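Side-chain contacts in polysaccharide biosynthesis protein CapD (Bacillus thuringiensis HD-771, PDB 6BWC), which is a short-chain dehydrogenase-type enzyme required for CMP-pseudaminic acid biosynthesis, binding NADP and UDP-N-acetylglucosamine and probably acting on that nucleotide sugar: residues C[213-216]-C[217-221]; C[105-108]-C[109-113]; C[237-240]-C[241-245]. The protein carries 2 engineered substitutions. All blocks are in the same frame, centred on the assembly; numbering follows the deposited sequence.

Contact 1. Residues C[213-216]-C[217-221]; sequences LTIE and AMKIA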
loop_
_atom_site.group_PDB
_atom_site.type_symbol
_atom_site.label_atom_id
_atom_site.label_comp_id
_atom_site.label_asym_id
_atom_site.label_seq_id
_atom_site.Cartn_x
_atom_site.Cartn_y
_atom_site.Cartn_z
ATOM N N LEU C 213 8.621 -24.771 27.762
ATOM C CA LEU C 213 7.580 -25.239 26.845
ATOM C C LEU C 213 7.921 -24.819 25.421
ATOM O O LEU C 213 8.001 -25.658 24.529
ATOM C CB LEU C 213 6.208 -24.682 27.266
ATOM C CG LEU C 213 4.987 -25.133 26.444
ATOM C CD1 LEU C 213 4.860 -26.657 26.466
ATOM C CD2 LEU C 213 3.665 -24.478 26.874
ATOM N N THR C 214 8.161 -23.516 25.242
ATOM C CA THR C 214 8.473 -22.930 23.932
ATOM C C THR C 214 9.780 -23.481 23.331
ATOM O O THR C 214 9.788 -23.994 22.200
ATOM C CB THR C 214 8.558 -21.380 23.991
ATOM O OG1 THR C 214 7.604 -20.845 24.925
ATOM C CG2 THR C 214 8.296 -20.772 22.602
ATOM N N ILE C 215 10.866 -23.395 24.097
ATOM C CA ILE C 215 12.151 -23.971 23.685
ATOM C C ILE C 215 12.053 -25.482 23.308
ATOM O O ILE C 215 12.592 -25.880 22.259
ATOM C CB ILE C 215 13.247 -23.658 24.736
ATOM C CG1 ILE C 215 13.716 -22.224 24.564
ATOM C CG2 ILE C 215 14.445 -24.583 24.604
ATOM C CD1 ILE C 215 14.461 -21.674 25.753
ATOM N N GLU C 216 11.367 -26.304 24.122
ATOM C CA GLU C 216 11.131 -27.753 23.775
ATOM C C GLU C 216 10.433 -27.932 22.439
ATOM O O GLU C 216 10.890 -28.693 21.584
ATOM C CB GLU C 216 10.301 -28.506 24.824
ATOM C CG GLU C 216 11.093 -29.560 25.572
ATOM C CD GLU C 216 11.168 -30.897 24.841
ATOM O OE1 GLU C 216 10.098 -31.451 24.524
ATOM O OE2 GLU C 216 12.286 -31.422 24.620
ATOM N N ALA C 217 9.325 -27.219 22.277
ATOM C CA ALA C 217 8.573 -27.246 21.030
ATOM C C ALA C 217 9.417 -26.768 19.852
ATOM O O ALA C 217 9.200 -27.207 18.740
ATOM C CB ALA C 217 7.302 -26.419 21.156
ATOM N N MET C 218 10.366 -25.862 20.100
ATOM C CA MET C 218 11.349 -25.466 19.071
ATOM C C MET C 218 12.172 -26.672 18.588
ATOM O O MET C 218 12.352 -26.866 17.391
ATOM C CB MET C 218 12.313 -24.407 19.619
ATOM C CG MET C 218 12.557 -23.221 18.711
ATOM S SD MET C 218 12.383 -23.401 16.929
ATOM C CE MET C 218 12.003 -21.690 16.611
ATOM N N LYS C 219 12.644 -27.468 19.553
ATOM C CA LYS C 219 13.525 -28.608 19.314
ATOM C C LYS C 219 12.812 -29.840 18.782
ATOM O O LYS C 219 13.338 -30.523 17.916
ATOM C CB LYS C 219 14.230 -28.996 20.620
ATOM C CG LYS C 219 15.242 -27.986 21.154
ATOM C CD LYS C 219 15.114 -27.798 22.666
ATOM C CE LYS C 219 16.409 -28.040 23.430
ATOM N NZ LYS C 219 17.375 -26.908 23.371
ATOM N N ILE C 220 11.632 -30.130 19.321
ATOM C CA ILE C 220 10.939 -31.429 19.121
ATOM C C ILE C 220 9.991 -31.470 17.916
ATOM O O ILE C 220 9.767 -32.551 17.315
ATOM C CB ILE C 220 10.105 -31.803 20.393
ATOM C CG1 ILE C 220 11.023 -32.085 21.589
ATOM C CG2 ILE C 220 9.168 -32.999 20.167
ATOM C CD1 ILE C 220 12.037 -33.204 21.403
ATOM N N ALA C 221 9.430 -30.304 17.582
ATOM C CA ALA C 221 8.218 -30.240 16.782
ATOM C C ALA C 221 8.459 -30.663 15.353
ATOM O O ALA C 221 9.385 -30.176 14.701
ATOM C CB ALA C 221 7.592 -28.856 16.821
#
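I215 with K219, and E216 with I220, form i to i+4 side-chain contacts along the last turns of helix 207-220, which packs against the large Rossmann-type sheet. In the first pair the side chains run alongside each other, pointing the same way. The touching branch of I215 is CG2, which stands anti to the backbone N, and it meets CD of K219 at 3.8 Å. The lysine chain bends at chi2 (137°), which brings its methylenes back along the helix. Its charged end goes to E30, with which NZ makes a salt bridge. In the second pair the carboxylate of E216 is folded across CG1 of I220, a bend at chi2 (-84°) turning it that way. The backbone continues the ladder beneath, for example from A217 N to L213 O at 3.0 Å. On the inner side of the helix L213 and A217 pack on V167 and F227 of two sheet strands, while T214 and M218 reach F83. K123 NZ hydrogen-bonds to M218 O and A221 O, where the helix ends. A lysine placed there probably complements the partial negative charge of the helix C-terminus. The side-chain pairs themselves are van der Waals contacts, and the E216 and K219 charges stay 6.9 Å apart, from OE2 to NZ.

Contact 2. Residues C[105-108]-C[109-113]; sequences NIFG and TQNVI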
loop_
_atom_site.group_PDB
_atom_site.type_symbol
_atom_site.label_atom_id
_atom_site.label_comp_id
_atom_site.label_asym_id
_atom_site.label_seq_id
_atom_site.Cartn_x
_atom_site.Cartn_y
_atom_site.Cartn_z
ATOM N N ASN C 105 -1.752 -8.992 16.045
ATOM C CA ASN C 105 -1.969 -10.424 16.286
ATOM C C ASN C 105 -2.229 -11.294 15.023
ATOM O O ASN C 105 -1.769 -12.447 14.983
ATOM C CB ASN C 105 -3.072 -10.660 17.341
ATOM C CG ASN C 105 -2.686 -10.172 18.751
ATOM O OD1 ASN C 105 -1.571 -9.712 18.994
ATOM N ND2 ASN C 105 -3.630 -10.281 19.695
ATOM N N ILE C 106 -2.949 -10.768 14.011
ATOM C CA ILE C 106 -3.221 -11.528 12.757
ATOM C C ILE C 106 -2.252 -11.139 11.636
ATOM O O ILE C 106 -1.416 -11.975 11.227
ATOM C CB ILE C 106 -4.688 -11.377 12.265
ATOM C CG1 ILE C 106 -5.667 -11.847 13.345
ATOM C CG2 ILE C 106 -4.925 -12.165 10.970
ATOM C CD1 ILE C 106 -7.104 -11.458 13.092
ATOM N N PHE C 107 -2.347 -9.884 11.164
ATOM C CA PHE C 107 -1.582 -9.409 9.996
ATOM C C PHE C 107 -0.093 -9.583 10.220
ATOM O O PHE C 107 0.630 -9.979 9.302
ATOM C CB PHE C 107 -1.929 -7.945 9.604
ATOM C CG PHE C 107 -1.098 -7.374 8.436
ATOM C CD1 PHE C 107 -1.037 -8.029 7.189
ATOM C CD2 PHE C 107 -0.366 -6.174 8.581
ATOM C CE1 PHE C 107 -0.282 -7.520 6.126
ATOM C CE2 PHE C 107 0.379 -5.651 7.510
ATOM C CZ PHE C 107 0.414 -6.322 6.280
ATOM N N GLY C 108 0.353 -9.331 11.446
ATOM C CA GLY C 108 1.755 -9.567 11.837
ATOM C C GLY C 108 2.188 -11.031 11.867
ATOM O O GLY C 108 3.341 -11.347 11.499
ATOM N N THR C 109 1.289 -11.923 12.300
ATOM C CA THR C 109 1.581 -13.340 12.231
ATOM C C THR C 109 1.750 -13.731 10.754
ATOM O O THR C 109 2.675 -14.472 10.416
ATOM C CB THR C 109 0.506 -14.210 12.925
ATOM O OG1 THR C 109 0.307 -13.768 14.268
ATOM C CG2 THR C 109 0.909 -15.691 12.960
ATOM N N GLN C 110 0.903 -13.226 9.858
ATOM C CA GLN C 110 1.115 -13.539 8.431
ATOM C C GLN C 110 2.421 -13.055 7.895
ATOM O O GLN C 110 3.072 -13.775 7.157
ATOM C CB GLN C 110 0.031 -12.985 7.529
ATOM C CG GLN C 110 -1.107 -13.959 7.424
ATOM C CD GLN C 110 -0.788 -15.143 6.543
ATOM O OE1 GLN C 110 -0.703 -14.993 5.319
ATOM N NE2 GLN C 110 -0.662 -16.342 7.155
ATOM N N ASN C 111 2.793 -11.831 8.245
ATOM C CA ASN C 111 4.092 -11.325 7.847
ATOM C C ASN C 111 5.212 -12.285 8.295
ATOM O O ASN C 111 6.060 -12.621 7.477
ATOM C CB ASN C 111 4.325 -9.885 8.344
ATOM C CG ASN C 111 3.481 -8.857 7.600
ATOM O OD1 ASN C 111 3.077 -9.083 6.436
ATOM N ND2 ASN C 111 3.200 -7.708 8.272
ATOM N N VAL C 112 5.185 -12.760 9.545
ATOM C CA VAL C 112 6.155 -13.755 9.999
ATOM C C VAL C 112 6.173 -14.986 9.063
ATOM O O VAL C 112 7.223 -15.368 8.525
ATOM C CB VAL C 112 5.885 -14.162 11.468
ATOM C CG1 VAL C 112 6.618 -15.437 11.875
ATOM C CG2 VAL C 112 6.289 -13.031 12.390
ATOM N N ILE C 113 5.000 -15.576 8.859
ATOM C CA ILE C 113 4.854 -16.809 8.083
ATOM C C ILE C 113 5.424 -16.667 6.661
ATOM O O ILE C 113 6.240 -17.489 6.204
ATOM C CB ILE C 113 3.362 -17.248 8.061
ATOM C CG1 ILE C 113 2.973 -17.751 9.466
ATOM C CG2 ILE C 113 3.110 -18.345 7.018
ATOM C CD1 ILE C 113 1.491 -17.852 9.755
#
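T109 reaches back one turn to N105 through its hydroxyl: OG1 donates to N105 O at 2.6 Å, from above the carbonyl plane. With OG1 beside the backbone N (chi1 -54°), the hydroxyl points back toward the preceding turn. The bond forms where the helix widens into a pi-type turn at 105-107, and T109 N lies 4.1 Å from the same N105 O, so it is the side chain that bonds to this carbonyl. From Q110 the regular pattern is in force, with Q110 N bonded to I106 O at 3.0 Å and N111 N to F107 O at 3.0 Å. A second side-chain pair, F107 and N111, lies on another side of the helix. There ND2 of N111 stands over one face of the ring, offset toward its rim and 3.6 Å from CE2, and the amide plane is inclined 70° to the ring. The amide is held in place by a hydrogen bond from ND2 to I66 O. Further out, T109 OG1 is also bonded to H84 NE2, consistent with the hydroxyl accepting there. The N105 side chain, fixed by bonds from ND2 to T142 OG1 and M88 O, lies about 6 Å from the bound NADP. I106 and Q110 lean on helix 138-156 through T145 and L149, and I106 and F107 also pack on V102 and F99, respectively, of the second subunit, an arrangement consistent with the helix-bundle interface of short-chain dehydrogenases. T109 and V112 face strand 123-129 through F126 and V124.

Contact 3. Residues C[237-240]-C[241-245]; sequences NDLS and EVMIE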
loop_
_atom_site.group_PDB
_atom_site.type_symbol
_atom_site.label_atom_id
_atom_site.label_comp_id
_atom_site.label_asym_id
_atom_site.label_seq_id
_atom_site.Cartn_x
_atom_site.Cartn_y
_atom_site.Cartn_z
ATOM N N ASN C 237 -9.842 -15.778 44.325
ATOM C CA ASN C 237 -10.195 -15.526 45.731
ATOM C C ASN C 237 -8.940 -15.735 46.575
ATOM O O ASN C 237 -8.496 -14.832 47.276
ATOM C CB ASN C 237 -11.357 -16.453 46.197
ATOM C CG ASN C 237 -12.321 -15.766 47.192
ATOM O OD1 ASN C 237 -11.936 -14.898 48.001
ATOM N ND2 ASN C 237 -13.588 -16.165 47.134
ATOM N N ASP C 238 -8.352 -16.923 46.446
ATOM C CA ASP C 238 -7.110 -17.274 47.150
ATOM C C ASP C 238 -6.047 -16.240 46.784
ATOM O O ASP C 238 -5.359 -15.708 47.675
ATOM C CB ASP C 238 -6.609 -18.709 46.823
ATOM C CG ASP C 238 -7.686 -19.813 47.033
ATOM O OD1 ASP C 238 -7.522 -20.901 46.424
ATOM O OD2 ASP C 238 -8.679 -19.587 47.773
ATOM N N LEU C 239 -5.943 -15.921 45.490
ATOM C CA LEU C 239 -4.909 -14.999 45.012
ATOM C C LEU C 239 -4.972 -13.611 45.653
ATOM O O LEU C 239 -3.936 -13.067 46.077
ATOM C CB LEU C 239 -4.953 -14.847 43.490
ATOM C CG LEU C 239 -3.975 -13.825 42.855
ATOM C CD1 LEU C 239 -2.530 -13.999 43.318
ATOM C CD2 LEU C 239 -4.031 -13.928 41.340
ATOM N N SER C 240 -6.173 -13.038 45.704
ATOM C CA SER C 240 -6.332 -11.701 46.244
ATOM C C SER C 240 -5.968 -11.721 47.719
ATOM O O SER C 240 -5.194 -10.875 48.165
ATOM C CB SER C 240 -7.738 -11.157 46.013
ATOM O OG SER C 240 -8.710 -12.079 46.442
ATOM N N GLU C 241 -6.484 -12.711 48.453
ATOM C CA GLU C 241 -6.126 -12.934 49.875
ATOM C C GLU C 241 -4.585 -13.084 50.112
ATOM O O GLU C 241 -3.969 -12.252 50.824
ATOM C CB GLU C 241 -6.909 -14.143 50.448
ATOM C CG GLU C 241 -8.410 -13.886 50.633
ATOM C CD GLU C 241 -9.182 -15.065 51.212
ATOM O OE1 GLU C 241 -8.566 -16.081 51.595
ATOM O OE2 GLU C 241 -10.420 -14.971 51.296
ATOM N N VAL C 242 -3.979 -14.107 49.490
ATOM C CA VAL C 242 -2.532 -14.360 49.613
ATOM C C VAL C 242 -1.731 -13.086 49.348
ATOM O O VAL C 242 -0.813 -12.769 50.104
ATOM C CB VAL C 242 -2.042 -15.507 48.679
ATOM C CG1 VAL C 242 -0.525 -15.524 48.546
ATOM C CG2 VAL C 242 -2.502 -16.864 49.201
ATOM N N MET C 243 -2.092 -12.357 48.291
ATOM C CA MET C 243 -1.323 -11.187 47.852
ATOM C C MET C 243 -1.295 -10.082 48.915
ATOM O O MET C 243 -0.241 -9.495 49.163
ATOM C CB MET C 243 -1.864 -10.657 46.514
ATOM C CG MET C 243 -0.815 -10.038 45.609
ATOM S SD MET C 243 0.283 -11.255 44.852
ATOM C CE MET C 243 1.799 -10.863 45.690
ATOM N N ILE C 244 -2.446 -9.828 49.550
ATOM C CA ILE C 244 -2.571 -8.800 50.592
ATOM C C ILE C 244 -1.802 -9.195 51.836
ATOM O O ILE C 244 -1.099 -8.377 52.417
ATOM C CB ILE C 244 -4.038 -8.562 50.966
ATOM C CG1 ILE C 244 -4.755 -7.888 49.799
ATOM C CG2 ILE C 244 -4.168 -7.695 52.218
ATOM C CD1 ILE C 244 -6.266 -7.991 49.879
ATOM N N GLU C 245 -1.952 -10.444 52.253
ATOM C CA GLU C 245 -1.162 -10.961 53.370
ATOM C C GLU C 245 0.325 -10.681 53.190
ATOM O O GLU C 245 0.912 -9.959 53.996
ATOM C CB GLU C 245 -1.402 -12.467 53.556
ATOM C CG GLU C 245 -2.703 -12.774 54.289
ATOM C CD GLU C 245 -3.513 -13.919 53.685
ATOM O OE1 GLU C 245 -2.931 -14.961 53.310
ATOM O OE2 GLU C 245 -4.759 -13.778 53.608
#
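The carbonyl oxygen of N237 is approached by two groups of the next turn. E241 N donates to it at 3.2 Å with a nearly straight N-H...O angle of 173°, and S240 OG, which is hydrogen-bonded to L236 O, lies 2.9 Å from the same N237 O. The serine hydroxyl occupies the crowded position between its own N and carbonyl carbon (chi1 51°), which folds it back over the preceding turn. V242 N to D238 O, at 2.8 Å, continues the ladder. E241 extends its chain beyond CG and passes N237 O. Its OE2 then comes 3.6 Å from OD1 of N237, a contact of two oxygens and not a hydrogen bond, with carboxylate and amide planes 69° apart. The D238 and E241 carboxylates stay 5.2 Å apart, from OD2 to OE1, without touching, and the side chain of K324 packs against both. These turns open helix 236-251, which directly follows edge strand 233-235 of the small three-stranded sheet, and S235 OG bonds to D238 N at its start. On the inner side CD1 of L239 meets SD of M243 at 4.2 Å, and both side chains rest on I180 of helix 179-190. The L239 side chain comes within about 6 Å of the bound UDP-N-acetylglucosamine. S240 and I244 lie on I193 of strand 192-195. Beyond them, E245 OE1 forms salt bridges with R328 and with NZ of K324, both on helix 324-333.

In the fold
All three contacts are single-helix turns, each on a different helix, and none touches another. Contacts 1 and 2 flank the large sheet of the nucleotide-binding region, their centres about 20 Å apart, whereas contact 3 lies across the chain's centre from both, its centre about 34 and 38 Å from theirs, beside the small sheets and the nucleotide sugar. Contact 2 is the most polar inside, with buried hydroxyl and amide groups tied to neighbouring loops, a strand and helix 138-156, and it alone meets another subunit. Contact 1 pairs a buried sheet-facing side with an outer side that carries E216, K219 and I220. Contact 3 likewise combines an apolar inner side with acidic groups on its outer side, of which E245 is salt-bridged to helix 324-333.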